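Local coordinates for mandelate racemase / muconate lactonizing enzyme, C-terminal domain protein (PDB 4JHM) that belongs to the mandelate racemase / muconate lactonizing enzyme family of the enolase superfamily, pairing an N-terminal capping domain with a TIM-barrel-like domain, at residues Glu68-Arg71 / Thr72-Gly76. Numbering follows the deposited sequence.
Sequences ESLR and TIVPG
The carbonyls of Ser-69 and Leu-70 are the flat groups met by Thr-72–Gly-76, with Thr-72 N above the plane of the first and Ile-73 N above that of the second. Ser-69 O accepts from Thr-72 N at 3.2 Å, while Thr-72 OG1 donates to the same oxygen at 2.8 Å, tilted 21° from the carbonyl plane. With chi1 at 65°, OG1 lies between its own backbone N and carbonyl carbon, which turns the hydroxyl back onto the preceding turn. Leu-70 O is likewise gripped twice, since Val-74 N also comes in nearly head-on to the oxygen (3.1 Å). Such i+3 and i+4 pairing goes with a weakly bonded last turn, with 3-10 geometry at 74-76. Beside it, Leu-70 CD2 packs 4.1 Å from Val-74 CG1, and the Pro-75 ring rests by the Arg-71 carbonyl. The extended Arg-71 chain, CG anti to the backbone N, carries its guanidinium to cation-pi contacts with Tyr-373 and with Phe-61 of the second subunit; Tyr-373 also hydrogen-bonds Glu-68. The segment packs on strands 8-16 and 369-376, where Val-74 reaches Val-11, Leu-13 and Phe-375, and beside helix 100-119, where Leu-70 and Ile-73 both touch Ile-107.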
loop_
_atom_site.group_PDB
_atom_site.type_symbol
_atom_site.label_atom_id
_atom_site.label_comp_id
_atom_site.label_asym_id
_atom_site.label_seq_id
_atom_site.Cartn_x
_atom_site.Cartn_y
_atom_site.Cartn_z
ATOM N N GLU A 68 31.470 14.261 31.318
ATOM C CA GLU A 68 31.661 15.663 30.966
ATOM C C GLU A 68 30.402 16.237 30.326
ATOM O O GLU A 68 30.173 17.445 30.358
ATOM C CB GLU A 68 32.861 15.813 30.029
ATOM C CG GLU A 68 33.587 17.140 30.164
ATOM C CD GLU A 68 33.975 17.473 31.603
ATOM O OE1 GLU A 68 34.558 16.612 32.294
ATOM O OE2 GLU A 68 33.706 18.609 32.042
ATOM N N SER A 69 29.595 15.359 29.741
ATOM C CA SER A 69 28.278 15.730 29.239
ATOM C C SER A 69 27.354 15.973 30.419
ATOM O O SER A 69 26.600 16.940 30.442
ATOM C CB SER A 69 27.710 14.614 28.363
ATOM O OG SER A 69 26.344 14.846 28.067
ATOM N N LEU A 70 27.428 15.081 31.400
ATOM C CA LEU A 70 26.651 15.196 32.626
ATOM C C LEU A 70 26.979 16.478 33.376
ATOM O O LEU A 70 26.105 17.082 34.001
ATOM C CB LEU A 70 26.913 13.987 33.527
ATOM C CG LEU A 70 26.036 12.767 33.241
ATOM C CD1 LEU A 70 26.724 11.484 33.674
ATOM C CD2 LEU A 70 24.686 12.918 33.928
ATOM N N ARG A 71 28.240 16.891 33.315
ATOM C CA ARG A 71 28.677 18.109 33.989
ATOM C C ARG A 71 27.858 19.324 33.566
ATOM O O ARG A 71 27.538 20.178 34.385
ATOM C CB ARG A 71 30.153 18.382 33.697
ATOM C CG ARG A 71 30.659 19.695 34.279
ATOM C CD ARG A 71 32.153 19.863 34.055
ATOM N NE ARG A 71 32.764 20.720 35.067
ATOM C CZ ARG A 71 33.007 22.016 34.911
ATOM N NH1 ARG A 71 32.697 22.626 33.774
ATOM N NH2 ARG A 71 33.568 22.706 35.899
ATOM N N THR A 72 27.533 19.399 32.279
ATOM C CA THR A 72 26.858 20.564 31.728
ATOM C C THR A 72 25.353 20.515 31.985
ATOM O O THR A 72 24.663 21.527 31.875
ATOM C CB THR A 72 27.125 20.693 30.213
ATOM O OG1 THR A 72 26.547 19.585 29.513
ATOM C CG2 THR A 72 28.617 20.727 29.942
ATOM N N ILE A 73 24.856 19.336 32.340
ATOM C CA ILE A 73 23.425 19.123 32.527
ATOM C C ILE A 73 22.978 19.363 33.966
ATOM O O ILE A 73 21.979 20.043 34.209
ATOM C CB ILE A 73 23.041 17.680 32.161
ATOM C CG1 ILE A 73 23.161 17.459 30.653
ATOM C CG2 ILE A 73 21.626 17.374 32.620
ATOM C CD1 ILE A 73 22.991 16.012 30.241
ATOM N N VAL A 74 23.737 18.813 34.910
ATOM C CA VAL A 74 23.274 18.648 36.290
ATOM C C VAL A 74 23.249 19.897 37.183
ATOM O O VAL A 74 22.569 19.891 38.207
ATOM C CB VAL A 74 24.087 17.557 37.022
ATOM C CG1 VAL A 74 23.934 16.218 36.318
ATOM C CG2 VAL A 74 25.551 17.949 37.129
ATOM N N PRO A 75 23.981 20.963 36.821
ATOM C CA PRO A 75 23.913 22.129 37.706
ATOM C C PRO A 75 22.483 22.635 37.909
ATOM O O PRO A 75 22.156 23.157 38.976
ATOM C CB PRO A 75 24.756 23.178 36.973
ATOM C CG PRO A 75 25.687 22.392 36.121
ATOM C CD PRO A 75 24.904 21.180 35.696
ATOM N N GLY A 76 21.642 22.468 36.891
ATOM C CA GLY A 76 20.255 22.920 36.942
ATOM C C GLY A 76 19.344 22.025 37.765
ATOM O O GLY A 76 18.199 22.389 38.039
#